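Local coordinates for protein metallo-beta-lactamase (Serratia marcescens, PDB 5AXR) that probably hydrolyses the amide bond of beta-lactam antibiotics at a two-zinc active site, which here holds a bound thiol-sulfonate, at residues R3-P8 with G24-V29; T13-T18 with S161-K166; L39-T44 with E75-G80; L69-H74 with I155-Q160; S110-G115 with Y184-H189. All coordinates share one frame; numbering follows the deposited sequence.

Interaction 1: residues R3-P8 with G24-V29. With COM (1-thioethanesulfonic acid), chain J.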
# COMPACT_ATOMS: atom_id res chain seq x y z
N ARG A 3 1.24 -4.41 17.95
CA ARG A 3 1.32 -4.16 16.47
C ARG A 3 -0.05 -3.82 15.92
O ARG A 3 -0.50 -4.38 14.92
CB ARG A 3 1.91 -5.36 15.72
CG ARG A 3 3.39 -5.56 16.00
CD ARG A 3 4.04 -6.50 15.01
NE ARG A 3 5.49 -6.50 15.18
CZ ARG A 3 6.30 -5.52 14.80
NH1 ARG A 3 5.82 -4.46 14.14
NH2 ARG A 3 7.60 -5.60 15.03
N ASP A 4 -0.70 -2.85 16.55
CA ASP A 4 -1.91 -2.31 16.02
C ASP A 4 -1.56 -1.24 14.98
O ASP A 4 -0.40 -0.86 14.79
CB ASP A 4 -2.81 -1.76 17.15
CG ASP A 4 -2.41 -0.38 17.60
OD1 ASP A 4 -1.38 -0.27 18.30
OD2 ASP A 4 -3.13 0.60 17.29
N TRP A 5 -2.60 -0.78 14.31
CA TRP A 5 -2.47 -0.04 13.07
C TRP A 5 -1.77 1.31 13.25
O TRP A 5 -1.21 1.86 12.29
CB TRP A 5 -3.85 0.13 12.45
CG TRP A 5 -4.49 -1.17 12.02
CD1 TRP A 5 -3.87 -2.37 11.85
CD2 TRP A 5 -5.87 -1.39 11.68
NE1 TRP A 5 -4.77 -3.32 11.43
CE2 TRP A 5 -6.00 -2.74 11.29
CE3 TRP A 5 -6.99 -0.56 11.62
CZ2 TRP A 5 -7.20 -3.27 10.82
CZ3 TRP A 5 -8.19 -1.10 11.21
CH2 TRP A 5 -8.29 -2.45 10.83
N SER A 6 -1.77 1.84 14.48
CA SER A 6 -1.17 3.14 14.76
C SER A 6 0.11 3.07 15.61
O SER A 6 0.63 4.10 16.00
CB SER A 6 -2.20 4.03 15.47
OG SER A 6 -3.39 4.13 14.70
N SER A 7 0.63 1.88 15.87
CA SER A 7 1.71 1.75 16.84
C SER A 7 3.08 2.18 16.28
O SER A 7 3.34 2.05 15.08
CB SER A 7 1.77 0.33 17.41
OG SER A 7 2.15 -0.60 16.41
N PRO A 8 3.90 2.84 17.13
CA PRO A 8 5.24 3.25 16.76
C PRO A 8 6.07 2.07 16.33
O PRO A 8 5.79 0.96 16.76
CB PRO A 8 5.78 3.87 18.04
CG PRO A 8 4.57 4.42 18.69
CD PRO A 8 3.54 3.35 18.46
N GLY A 24 3.54 -0.28 13.32
CA GLY A 24 3.75 -1.68 13.62
C GLY A 24 2.77 -2.58 12.90
O GLY A 24 3.04 -3.78 12.72
N GLY A 25 1.63 -2.03 12.49
CA GLY A 25 0.57 -2.83 11.85
C GLY A 25 0.20 -2.54 10.40
O GLY A 25 -0.55 -3.31 9.80
N ILE A 26 0.59 -1.36 9.90
CA ILE A 26 0.29 -0.91 8.54
C ILE A 26 1.57 -0.41 7.83
O ILE A 26 2.34 0.41 8.37
CB ILE A 26 -0.76 0.24 8.53
CG1 ILE A 26 -2.08 -0.19 9.17
CG2 ILE A 26 -1.03 0.71 7.11
CD1 ILE A 26 -2.86 -1.21 8.34
N SER A 27 1.75 -0.89 6.60
CA SER A 27 2.90 -0.53 5.79
C SER A 27 2.81 0.88 5.24
O SER A 27 1.77 1.32 4.72
CB SER A 27 3.07 -1.52 4.64
OG SER A 27 3.42 -2.79 5.14
N ALA A 28 3.94 1.57 5.32
CA ALA A 28 4.20 2.75 4.53
C ALA A 28 5.69 2.73 4.13
O ALA A 28 6.54 2.20 4.84
CB ALA A 28 3.87 3.99 5.33
N VAL A 29 5.96 3.18 2.92
CA VAL A 29 7.26 3.02 2.33
C VAL A 29 7.70 4.34 1.74
O VAL A 29 6.93 5.01 1.07
CB VAL A 29 7.24 1.95 1.22
CG1 VAL A 29 8.39 2.15 0.26
CG2 VAL A 29 7.31 0.58 1.85
C1 COM J . -9.22 -2.74 6.15
C2 COM J . -8.79 -3.35 7.49
S1 COM J . -8.11 -3.17 4.78
S2 COM J . -9.07 -5.00 7.61
O1S COM J . -10.45 -5.36 6.81
O2S COM J . -9.19 -5.35 8.99
O3S COM J . -7.96 -5.72 7.02
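Gly24 N donates to Ser7 O at 2.9 Å, approaching from above the carbonyl plane, and Gly24 is held at its other end too. Its carbonyl oxygen receives Arg3 NH1 at 3.2 Å on a lone pair, with the acceptor lying close to the guanidinium plane. The arginine chain, extended from CG to NE, runs past this oxygen, while NH1 also bonds Gln9 and the guanidinium makes a cation-pi contact with Trp222. Ser7 closes the type I turn that begins at Asp4: its N and OG both reach Asp4 O from the same face of that carbonyl, OG at 3.0 Å. Backbone passes close to backbone here, Gly25 CA lying 3.6 Å from Arg3 O. On the apolar side Ile26 CD1 sits over one face of the Trp5 indole, 4.1 Å from the centroid of its five-membered ring, a CH-pi contact, and Ile26 CG1 packs 3.7 Å from Trp5 CB. The far rim of the indole borders the active site, CZ2 of Trp5 lying 3.4 Å from COM O2S. The two loops flank strands 12-15 and 18-20 in sequence; Trp5 and Ile26 lean on Asp76 of helix 75-78, and the loop 24-29 runs on into strand 29-31.

Interaction 2: residues T13-T18 with S161-K166. With NA (sodium ion), chain F.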
# COMPACT_ATOMS: atom_id res chain seq x y z
N THR A 13 15.56 0.43 6.41
CA THR A 13 15.72 0.17 4.99
C THR A 13 15.36 -1.27 4.65
O THR A 13 15.79 -2.22 5.31
CB THR A 13 17.15 0.50 4.53
OG1 THR A 13 17.44 1.89 4.79
CG2 THR A 13 17.30 0.19 3.05
N ILE A 14 14.54 -1.42 3.62
CA ILE A 14 14.16 -2.73 3.10
C ILE A 14 15.17 -3.12 2.02
O ILE A 14 15.67 -4.23 2.03
CB ILE A 14 12.72 -2.72 2.49
CG1 ILE A 14 11.66 -2.59 3.60
CG2 ILE A 14 12.47 -3.99 1.67
CD1 ILE A 14 10.29 -2.17 3.10
N TYR A 15 15.37 -2.26 1.03
CA TYR A 15 16.32 -2.59 -0.04
C TYR A 15 16.71 -1.35 -0.81
O TYR A 15 15.86 -0.73 -1.41
CB TYR A 15 15.74 -3.64 -0.99
CG TYR A 15 16.77 -4.35 -1.85
CD1 TYR A 15 17.41 -5.49 -1.39
CD2 TYR A 15 17.13 -3.86 -3.08
CE1 TYR A 15 18.39 -6.11 -2.15
CE2 TYR A 15 18.04 -4.53 -3.88
CZ TYR A 15 18.69 -5.64 -3.39
OH TYR A 15 19.61 -6.30 -4.18
N GLY A 16 17.98 -0.98 -0.77
CA GLY A 16 18.51 0.15 -1.55
C GLY A 16 17.91 1.47 -1.06
O GLY A 16 17.99 1.78 0.13
N ASN A 17 17.13 2.12 -1.92
CA ASN A 17 16.41 3.34 -1.55
C ASN A 17 14.96 3.11 -1.14
O ASN A 17 14.20 4.07 -1.07
CB ASN A 17 16.47 4.36 -2.71
CG ASN A 17 15.77 3.86 -3.96
OD1 ASN A 17 15.74 2.65 -4.24
ND2 ASN A 17 15.15 4.78 -4.68
N THR A 18 14.57 1.86 -0.90
CA THR A 18 13.23 1.51 -0.39
C THR A 18 13.29 1.34 1.11
O THR A 18 14.00 0.46 1.60
CB THR A 18 12.71 0.19 -0.98
OG1 THR A 18 12.60 0.32 -2.39
CG2 THR A 18 11.31 -0.16 -0.40
N SER A 161 14.66 -1.00 -7.13
CA SER A 161 15.65 -0.46 -6.21
C SER A 161 16.95 -1.27 -6.31
O SER A 161 16.89 -2.49 -6.47
CB SER A 161 15.12 -0.54 -4.76
OG SER A 161 14.22 0.51 -4.50
N CYS A 162 18.09 -0.59 -6.18
CA CYS A 162 19.39 -1.23 -6.35
C CYS A 162 20.21 -1.02 -5.09
O CYS A 162 20.30 0.10 -4.56
CB CYS A 162 20.14 -0.68 -7.57
SG CYS A 162 19.17 -0.68 -9.08
N GLU A 163 20.76 -2.11 -4.59
CA GLU A 163 21.63 -2.07 -3.45
C GLU A 163 22.98 -2.66 -3.84
O GLU A 163 23.04 -3.80 -4.29
CB GLU A 163 21.02 -2.88 -2.33
CG GLU A 163 21.70 -2.61 -1.01
CD GLU A 163 20.96 -3.23 0.15
OE1 GLU A 163 21.43 -4.27 0.62
OE2 GLU A 163 19.88 -2.70 0.52
N GLN A 164 24.04 -1.85 -3.74
CA GLN A 164 25.38 -2.29 -4.11
C GLN A 164 25.44 -2.91 -5.51
O GLN A 164 26.07 -3.96 -5.71
CB GLN A 164 25.89 -3.29 -3.07
CG GLN A 164 26.08 -2.64 -1.70
CD GLN A 164 27.02 -1.45 -1.77
OE1 GLN A 164 26.58 -0.30 -1.85
NE2 GLN A 164 28.32 -1.72 -1.85
N GLY A 165 24.75 -2.28 -6.46
CA GLY A 165 24.76 -2.71 -7.84
C GLY A 165 23.74 -3.77 -8.19
O GLY A 165 23.60 -4.13 -9.35
N LYS A 166 23.04 -4.29 -7.19
CA LYS A 166 22.13 -5.39 -7.41
C LYS A 166 20.70 -4.87 -7.42
O LYS A 166 20.20 -4.46 -6.39
CB LYS A 166 22.34 -6.46 -6.33
CG LYS A 166 23.77 -6.99 -6.33
CD LYS A 166 23.97 -8.17 -5.39
CE LYS A 166 25.44 -8.42 -5.14
NZ LYS A 166 25.65 -9.39 -4.03
NA NA F . 16.69 -3.82 7.28
O HOH W 1 18.05 2.16 -6.52
O HOH W 2 16.58 -3.54 9.97
O HOH W 3 18.90 -2.34 6.40
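The Tyr15 ring has Glu163 CB over one face, 3.9 Å from its centroid in a CH-pi contact, while Lys166 O and Ser161 O lie at its edge. With CG anti to the backbone N (chi1 -162°), the ring is carried across to the other segment, where OH donates to Lys166 O at 2.9 Å. Glu163 N reaches that same oxygen from the opposite face of its carbonyl. The planes of the Glu163 carboxylate and the tyrosine ring are 18° apart, and OE2 takes Gly16 N on its anti side at 2.9 Å; Asn233 is a second donor to OE2. A short relay runs through Ser161: Thr18 OG1 donates to Ser161 OG at 2.7 Å, and Ser161 OG in turn donates to Asn17 OD1 at 2.6 Å. Water 1 bridges Asn17 OD1 and Cys162 N. The type II' turn from Tyr15 to Thr18, with Ile14 and Tyr15 forming a classic beta bulge against Thr18, thus meets the type I' hairpin turn from Glu163 to Lys166, beside the Cys162-Cys167 disulfide. The contact joins the outermost strand 12-15 of one sheet to the hairpin end of strand 155-163 in the other, within the alpha-beta/beta-alpha sandwich of metallo-beta-lactamases.

Interaction 3: residues L39-T44 with E75-G80. With ZN (zinc ion), chain C; COM (1-thioethanesulfonic acid), chain J.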
# COMPACT_ATOMS: atom_id res chain seq x y z
N LEU A 39 6.30 8.79 -1.04
CA LEU A 39 5.74 8.01 0.04
C LEU A 39 4.54 7.22 -0.46
O LEU A 39 3.63 7.76 -1.09
CB LEU A 39 5.30 8.92 1.18
CG LEU A 39 4.61 8.26 2.37
CD1 LEU A 39 5.56 7.40 3.17
CD2 LEU A 39 3.99 9.34 3.23
N VAL A 40 4.50 5.95 -0.08
CA VAL A 40 3.37 5.10 -0.38
C VAL A 40 2.59 4.84 0.91
O VAL A 40 3.11 4.23 1.84
CB VAL A 40 3.83 3.75 -0.99
CG1 VAL A 40 2.63 2.95 -1.47
CG2 VAL A 40 4.75 4.00 -2.17
N ASP A 41 1.35 5.32 0.92
CA ASP A 41 0.38 5.17 2.02
C ASP A 41 0.67 6.03 3.24
O ASP A 41 1.77 6.54 3.42
CB ASP A 41 0.12 3.70 2.38
CG ASP A 41 -0.83 3.01 1.38
OD1 ASP A 41 -1.55 3.74 0.65
OD2 ASP A 41 -0.90 1.76 1.36
N GLY A 42 -0.38 6.30 4.02
CA GLY A 42 -0.24 7.20 5.17
C GLY A 42 -0.55 6.59 6.52
O GLY A 42 -0.40 7.26 7.55
N THR A 43 -0.89 5.29 6.53
CA THR A 43 -1.45 4.58 7.67
C THR A 43 -2.72 5.28 8.21
O THR A 43 -3.53 5.79 7.43
CB THR A 43 -0.39 4.25 8.79
OG1 THR A 43 -0.19 5.37 9.66
CG2 THR A 43 0.94 3.85 8.20
N THR A 44 -2.96 5.20 9.51
CA THR A 44 -4.19 5.68 10.10
C THR A 44 -4.07 7.16 10.36
O THR A 44 -2.97 7.74 10.31
CB THR A 44 -4.44 5.02 11.44
OG1 THR A 44 -3.28 5.23 12.25
CG2 THR A 44 -4.68 3.56 11.29
N GLU A 75 -9.40 3.56 5.94
CA GLU A 75 -8.85 4.45 6.98
C GLU A 75 -7.52 3.98 7.52
O GLU A 75 -6.74 4.77 8.03
CB GLU A 75 -9.80 4.56 8.17
CG GLU A 75 -9.48 5.77 9.05
CD GLU A 75 -8.51 5.52 10.22
OE1 GLU A 75 -7.78 6.47 10.61
OE2 GLU A 75 -8.52 4.41 10.81
N ASP A 76 -7.34 2.66 7.55
CA ASP A 76 -6.11 2.13 8.08
C ASP A 76 -4.89 2.37 7.17
O ASP A 76 -3.77 2.33 7.67
CB ASP A 76 -6.27 0.67 8.50
CG ASP A 76 -6.63 -0.25 7.37
OD1 ASP A 76 -7.36 0.15 6.44
OD2 ASP A 76 -6.21 -1.40 7.45
N HIS A 77 -5.10 2.68 5.89
CA HIS A 77 -4.00 2.95 4.95
C HIS A 77 -3.95 4.41 4.52
O HIS A 77 -2.88 4.93 4.18
CB HIS A 77 -4.11 2.10 3.68
CG HIS A 77 -4.27 0.65 3.96
ND1 HIS A 77 -3.21 -0.16 4.30
CD2 HIS A 77 -5.39 -0.09 4.13
CE1 HIS A 77 -3.67 -1.35 4.68
NE2 HIS A 77 -4.99 -1.35 4.53
N ALA A 78 -5.13 5.02 4.44
CA ALA A 78 -5.30 6.34 3.89
C ALA A 78 -5.63 7.38 4.97
O ALA A 78 -5.57 8.58 4.72
CB ALA A 78 -6.41 6.32 2.85
N GLY A 79 -5.97 6.92 6.18
CA GLY A 79 -6.45 7.84 7.21
C GLY A 79 -5.43 8.92 7.52
O GLY A 79 -5.77 10.05 7.88
N GLY A 80 -4.15 8.55 7.37
CA GLY A 80 -3.04 9.47 7.65
C GLY A 80 -2.60 10.34 6.49
O GLY A 80 -1.73 11.21 6.66
ZN ZN C . -6.13 -2.51 5.78
C1 COM J . -9.22 -2.74 6.15
C2 COM J . -8.79 -3.35 7.49
S1 COM J . -8.11 -3.17 4.78
S2 COM J . -9.07 -5.00 7.61
O1S COM J . -10.45 -5.36 6.81
O2S COM J . -9.19 -5.35 8.99
O3S COM J . -7.96 -5.72 7.02
O HOH W 4 -0.46 0.45 3.66
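His77 CB lies 4.0 Å from Asp41 OD2, the two side chains extending in company with carboxylate and ring planes 44° apart. Further out, ND1 donates to water 4 at 2.9 Å; water 4 also lies 2.7 Å from Asp41 OD2, to which it may donate and which Thr71 also grips. NE2 at the tip binds zinc, with the ligand sulfur COM S1 near the ring plane at its edge. Asp76 OD2 binds the same metal at 2.0 Å, and His215 adds a further ligand. Asp76 and His77 close the His-X-His-X-Asp-His motif of the metallo-beta-lactamase fold, whose short helix 75-78 rests on the loop after strand 37-40. Gly42 N donates to His77 O at 2.9 Å, nearly along the C=O axis, and Gly80 N to Thr43 O at 2.8 Å from above the carbonyl plane. Close backbone packing adds CA-H...O contacts, the straightest from Thr44 CA to Glu75 O at 3.4 Å. Thr44 CB also touches Glu75 OE1, an oxygen bonded to Glu45 N, while Thr44 OG1 caps Gly47 N.

Interaction 4: residues L69-H74 with I155-Q160. With NA (sodium ion), chain E; ZN (zinc ion), chain B; COM (1-thioethanesulfonic acid), chain J.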
# COMPACT_ATOMS: atom_id res chain seq x y z
N LEU A 69 1.56 8.10 -2.73
CA LEU A 69 0.76 7.14 -3.48
C LEU A 69 -0.17 6.38 -2.56
O LEU A 69 0.25 5.92 -1.49
CB LEU A 69 1.65 6.19 -4.24
CG LEU A 69 2.76 6.83 -5.07
CD1 LEU A 69 3.55 5.73 -5.76
CD2 LEU A 69 2.24 7.81 -6.10
N SER A 70 -1.41 6.20 -2.98
CA SER A 70 -2.39 5.45 -2.18
C SER A 70 -2.67 4.09 -2.81
O SER A 70 -2.91 4.00 -4.00
CB SER A 70 -3.69 6.24 -2.09
OG SER A 70 -4.70 5.53 -1.40
N THR A 71 -2.60 3.03 -2.00
CA THR A 71 -3.00 1.70 -2.46
C THR A 71 -4.54 1.63 -2.56
O THR A 71 -5.11 1.57 -3.65
CB THR A 71 -2.49 0.59 -1.51
OG1 THR A 71 -2.80 0.88 -0.12
CG2 THR A 71 -0.96 0.43 -1.67
N HIS A 72 -5.19 1.83 -1.42
CA HIS A 72 -6.63 2.00 -1.40
C HIS A 72 -7.09 2.86 -0.23
O HIS A 72 -6.39 3.05 0.80
CB HIS A 72 -7.36 0.64 -1.42
CG HIS A 72 -7.25 -0.14 -0.14
ND1 HIS A 72 -6.15 -0.90 0.19
CD2 HIS A 72 -8.10 -0.24 0.91
CE1 HIS A 72 -6.35 -1.47 1.36
NE2 HIS A 72 -7.52 -1.08 1.83
N SER A 73 -8.34 3.30 -0.36
CA SER A 73 -8.85 4.37 0.46
C SER A 73 -9.64 3.86 1.66
O SER A 73 -10.80 4.24 1.83
CB SER A 73 -9.74 5.27 -0.41
OG SER A 73 -10.75 4.52 -1.08
N HIS A 74 -9.08 2.94 2.42
CA HIS A 74 -9.62 2.63 3.74
C HIS A 74 -8.80 3.37 4.77
O HIS A 74 -7.62 3.66 4.53
CB HIS A 74 -9.55 1.13 4.03
CG HIS A 74 -10.57 0.33 3.30
ND1 HIS A 74 -10.38 -0.99 2.97
CD2 HIS A 74 -11.73 0.70 2.70
CE1 HIS A 74 -11.45 -1.44 2.34
NE2 HIS A 74 -12.24 -0.42 2.10
N ILE A 155 -4.78 0.27 -6.23
CA ILE A 155 -3.58 0.27 -7.11
C ILE A 155 -2.43 -0.43 -6.40
O ILE A 155 -2.19 -0.18 -5.23
CB ILE A 155 -3.14 1.71 -7.50
CG1 ILE A 155 -4.22 2.42 -8.34
CG2 ILE A 155 -1.79 1.71 -8.22
CD1 ILE A 155 -4.35 1.90 -9.76
N THR A 156 -1.84 -1.40 -7.07
CA THR A 156 -0.57 -2.01 -6.66
C THR A 156 0.55 -1.30 -7.44
O THR A 156 0.39 -1.01 -8.64
CB THR A 156 -0.61 -3.54 -6.95
OG1 THR A 156 -1.57 -4.18 -6.08
CG2 THR A 156 0.74 -4.20 -6.75
N TRP A 157 1.60 -0.88 -6.71
CA TRP A 157 2.63 0.02 -7.20
C TRP A 157 3.96 -0.73 -7.32
O TRP A 157 4.34 -1.50 -6.42
CB TRP A 157 2.84 1.19 -6.24
CG TRP A 157 1.62 2.02 -6.00
CD1 TRP A 157 0.74 1.90 -4.97
CD2 TRP A 157 1.16 3.10 -6.80
NE1 TRP A 157 -0.23 2.86 -5.06
CE2 TRP A 157 -0.01 3.60 -6.20
CE3 TRP A 157 1.59 3.67 -8.00
CZ2 TRP A 157 -0.71 4.69 -6.71
CZ3 TRP A 157 0.89 4.73 -8.51
CH2 TRP A 157 -0.27 5.22 -7.89
N THR A 158 4.67 -0.52 -8.42
CA THR A 158 5.94 -1.23 -8.65
C THR A 158 7.10 -0.33 -9.05
O THR A 158 6.92 0.67 -9.78
CB THR A 158 5.77 -2.37 -9.68
OG1 THR A 158 5.43 -1.84 -10.97
CG2 THR A 158 4.70 -3.29 -9.24
N TRP A 159 8.29 -0.76 -8.65
CA TRP A 159 9.51 -0.09 -9.05
C TRP A 159 10.74 -0.98 -8.93
O TRP A 159 10.64 -2.18 -8.70
CB TRP A 159 9.71 1.17 -8.21
CG TRP A 159 9.78 0.89 -6.74
CD1 TRP A 159 10.92 0.64 -6.02
CD2 TRP A 159 8.70 0.90 -5.80
NE1 TRP A 159 10.60 0.47 -4.70
CE2 TRP A 159 9.25 0.63 -4.53
CE3 TRP A 159 7.32 1.12 -5.90
CZ2 TRP A 159 8.47 0.58 -3.37
CZ3 TRP A 159 6.54 1.02 -4.77
CH2 TRP A 159 7.12 0.79 -3.51
N GLN A 160 11.90 -0.38 -9.17
CA GLN A 160 13.18 -1.07 -9.02
C GLN A 160 14.07 -0.29 -8.08
O GLN A 160 14.14 0.92 -8.17
CB GLN A 160 13.81 -1.16 -10.39
CG GLN A 160 15.20 -1.70 -10.43
CD GLN A 160 15.79 -1.46 -11.80
OE1 GLN A 160 15.30 -2.00 -12.78
NE2 GLN A 160 16.63 -0.46 -11.90
NA NA E . -5.42 3.82 -5.24
ZN ZN B . -8.73 -2.19 3.11
C1 COM J . -9.22 -2.74 6.15
C2 COM J . -8.79 -3.35 7.49
S1 COM J . -8.11 -3.17 4.78
S2 COM J . -9.07 -5.00 7.61
O1S COM J . -10.45 -5.36 6.81
O2S COM J . -9.19 -5.35 8.99
O3S COM J . -7.96 -5.72 7.02
O HOH W 5 -6.79 4.80 -3.12
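Leu69 and Trp157 make the apolar part: Leu69 CD1 sits over one indole face, 3.8 Å from the centroid of the six-membered ring, with Leu69 CB on that same face. Ile155 CG2 lies over the opposite face, so the ring is sandwiched. With CG beside its backbone N (chi1 -58°), Trp157 turns its NE1 edge toward the other segment. Among polar contacts, Ile155 N donates to Thr71 O at 2.9 Å, whereas the bond from Trp157 NE1 to Ser70 O, 3.1 Å, is weak. Metals supply the rest. One sodium ion takes Ser70 O and Thr71 O, both at 2.8 Å, together with water 5 and Gly153. A zinc ion is bound by His72 NE2, His74 ND1 at 2.0 Å, COM S1 and His150; Asp174 and Asp111 bond the outer nitrogens of His72 and His74. Ser70 O and Thr71 O each meet the sodium and an N-H of 155-160, weakly for Ser70 O, consistent with strand and sodium together holding the backbone just before the zinc-binding histidines.

Interaction 5: residues S110-G115 with Y184-H189. With COM (1-thioethanesulfonic acid), chain J.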
# COMPACT_ATOMS: atom_id res chain seq x y z
N SER A 110 -20.58 1.56 -2.33
CA SER A 110 -20.16 0.38 -3.08
C SER A 110 -18.96 -0.34 -2.43
O SER A 110 -18.65 -1.48 -2.78
CB SER A 110 -19.78 0.81 -4.51
OG SER A 110 -19.04 2.02 -4.50
N ASP A 111 -18.30 0.34 -1.50
CA ASP A 111 -17.07 -0.15 -0.90
C ASP A 111 -17.41 -1.27 0.08
O ASP A 111 -18.24 -1.08 0.96
CB ASP A 111 -16.38 1.00 -0.15
CG ASP A 111 -14.99 0.65 0.34
OD1 ASP A 111 -14.83 -0.35 1.09
OD2 ASP A 111 -14.05 1.42 0.02
N PRO A 112 -16.70 -2.41 0.00
CA PRO A 112 -17.08 -3.49 0.91
C PRO A 112 -17.09 -3.06 2.39
O PRO A 112 -17.77 -3.68 3.21
CB PRO A 112 -16.02 -4.56 0.65
CG PRO A 112 -15.64 -4.35 -0.78
CD PRO A 112 -15.83 -2.89 -1.09
N GLN A 113 -16.28 -2.07 2.73
CA GLN A 113 -16.19 -1.61 4.10
C GLN A 113 -16.72 -0.20 4.28
O GLN A 113 -16.35 0.47 5.23
CB GLN A 113 -14.74 -1.70 4.61
CG GLN A 113 -14.57 -2.75 5.69
CD GLN A 113 -13.41 -3.67 5.43
OE1 GLN A 113 -12.93 -3.80 4.31
NE2 GLN A 113 -12.95 -4.32 6.49
N PHE A 114 -17.66 0.22 3.44
CA PHE A 114 -18.44 1.39 3.79
C PHE A 114 -19.17 1.10 5.10
O PHE A 114 -19.80 0.06 5.23
CB PHE A 114 -19.46 1.77 2.73
CG PHE A 114 -20.31 2.94 3.12
CD1 PHE A 114 -21.35 2.77 4.03
CD2 PHE A 114 -19.94 4.23 2.76
CE1 PHE A 114 -22.07 3.86 4.48
CE2 PHE A 114 -20.67 5.32 3.20
CZ PHE A 114 -21.73 5.14 4.06
N GLY A 115 -19.08 2.02 6.06
CA GLY A 115 -19.63 1.81 7.39
C GLY A 115 -18.66 1.11 8.32
O GLY A 115 -18.30 1.64 9.37
N TYR A 184 -22.22 -6.83 4.52
CA TYR A 184 -21.92 -6.80 3.08
C TYR A 184 -21.67 -8.22 2.62
O TYR A 184 -21.01 -9.00 3.31
CB TYR A 184 -20.71 -5.91 2.77
CG TYR A 184 -20.29 -5.83 1.30
CD1 TYR A 184 -19.45 -6.78 0.73
CD2 TYR A 184 -20.69 -4.77 0.50
CE1 TYR A 184 -19.03 -6.68 -0.59
CE2 TYR A 184 -20.24 -4.64 -0.82
CZ TYR A 184 -19.42 -5.61 -1.35
OH TYR A 184 -18.97 -5.49 -2.65
N ARG A 185 -22.18 -8.57 1.45
CA ARG A 185 -22.02 -9.93 0.97
C ARG A 185 -21.37 -9.93 -0.41
O ARG A 185 -21.86 -9.27 -1.34
CB ARG A 185 -23.39 -10.62 0.91
CG ARG A 185 -24.11 -10.63 2.25
CD ARG A 185 -25.56 -11.06 2.11
NE ARG A 185 -25.72 -12.21 1.22
CZ ARG A 185 -25.63 -13.48 1.60
NH1 ARG A 185 -25.38 -13.77 2.87
NH2 ARG A 185 -25.74 -14.47 0.71
N PHE A 186 -20.25 -10.64 -0.54
CA PHE A 186 -19.57 -10.70 -1.84
C PHE A 186 -20.43 -11.51 -2.81
O PHE A 186 -20.49 -11.19 -3.99
CB PHE A 186 -18.15 -11.27 -1.72
CG PHE A 186 -17.16 -10.29 -1.11
CD1 PHE A 186 -16.47 -9.37 -1.91
CD2 PHE A 186 -16.93 -10.27 0.26
CE1 PHE A 186 -15.56 -8.47 -1.35
CE2 PHE A 186 -16.04 -9.36 0.83
CZ PHE A 186 -15.38 -8.45 0.03
N SER A 187 -21.22 -12.44 -2.28
CA SER A 187 -22.24 -13.17 -3.07
C SER A 187 -23.24 -12.24 -3.79
O SER A 187 -23.86 -12.64 -4.78
CB SER A 187 -23.03 -14.10 -2.15
OG SER A 187 -22.18 -15.05 -1.53
N ASP A 188 -23.44 -11.02 -3.28
CA ASP A 188 -24.41 -10.10 -3.88
C ASP A 188 -23.76 -9.08 -4.79
O ASP A 188 -24.43 -8.17 -5.30
CB ASP A 188 -25.23 -9.39 -2.78
CG ASP A 188 -26.12 -10.36 -2.01
OD1 ASP A 188 -26.63 -11.33 -2.61
OD2 ASP A 188 -26.30 -10.16 -0.80
N HIS A 189 -22.44 -9.20 -5.01
CA HIS A 189 -21.68 -8.21 -5.77
C HIS A 189 -20.72 -8.90 -6.76
O HIS A 189 -19.50 -8.90 -6.56
CB HIS A 189 -20.87 -7.33 -4.79
CG HIS A 189 -21.73 -6.52 -3.87
ND1 HIS A 189 -22.24 -5.29 -4.22
CD2 HIS A 189 -22.28 -6.83 -2.67
CE1 HIS A 189 -23.02 -4.84 -3.25
NE2 HIS A 189 -23.05 -5.76 -2.29
C1 COM J . -9.22 -2.74 6.15
C2 COM J . -8.79 -3.35 7.49
S1 COM J . -8.11 -3.17 4.78
S2 COM J . -9.07 -5.00 7.61
O1S COM J . -10.45 -5.36 6.81
O2S COM J . -9.19 -5.35 8.99
O3S COM J . -7.96 -5.72 7.02
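A loop bordering the active site, folded into a type I turn from Asp111 to Phe114, rests through Pro112 on the aromatic pair Tyr184 and Phe186. Pro112 CA stands almost squarely over the tyrosine ring, 3.7 Å from its centroid and 6° off the normal, a CH-pi contact. The proline ring runs along the tyrosine side chain, its CB 3.9 Å from CE1 of Tyr184. That same CB is 4.0 Å from CZ of Phe186, and the phenyl ring has Tyr184 CE1 over the centre of one face. Tyr184 carries its CG anti to the backbone N (chi1 179°), which sets the ring face against Pro112. The turn itself is stiffened by an Asx turn: Gln113 N donates to the anti lone pair of Asp111 OD1 at 2.8 Å, an oxygen that also accepts from the zinc ligand His74. The side chain of the same Gln113 reaches the bound sulfonate, NE2 donating to COM O1S at 2.7 Å. Within 184-189, Arg185 NE forms a salt bridge with Asp188 OD2 at 2.9 Å. Tyr184 and Phe186 pack on Val192 of helix 190-204, and Phe186 also meets Arg256 and Leu257 of helix 241-259.

In the fold
Four of the five contacts surround the bound thiol-sulfonate. Interaction 3 supplies Asp76 and His77 to one zinc ion, and interaction 4 His72 and His74 to the other; COM S1 bridges the two metals. These two contacts, with centres about 11 Å apart, are tied by Asp41 OD2 to Thr71 OG1 at 2.6 Å. Interaction 1 walls the pocket with Trp5, whose CE3 lies 3.4 Å from Asp76 CB, and interaction 5 adds Gln113, which bonds the sulfonate, with His74 NE2 2.8 Å from Asp111 OD1. Interaction 2 lies away from the zinc site, about 39 Å from interaction 5 between centres, but shares strand 155-163 with interaction 4, where Thr18 OG1 and Trp159 NE1 are 3.1 Å apart.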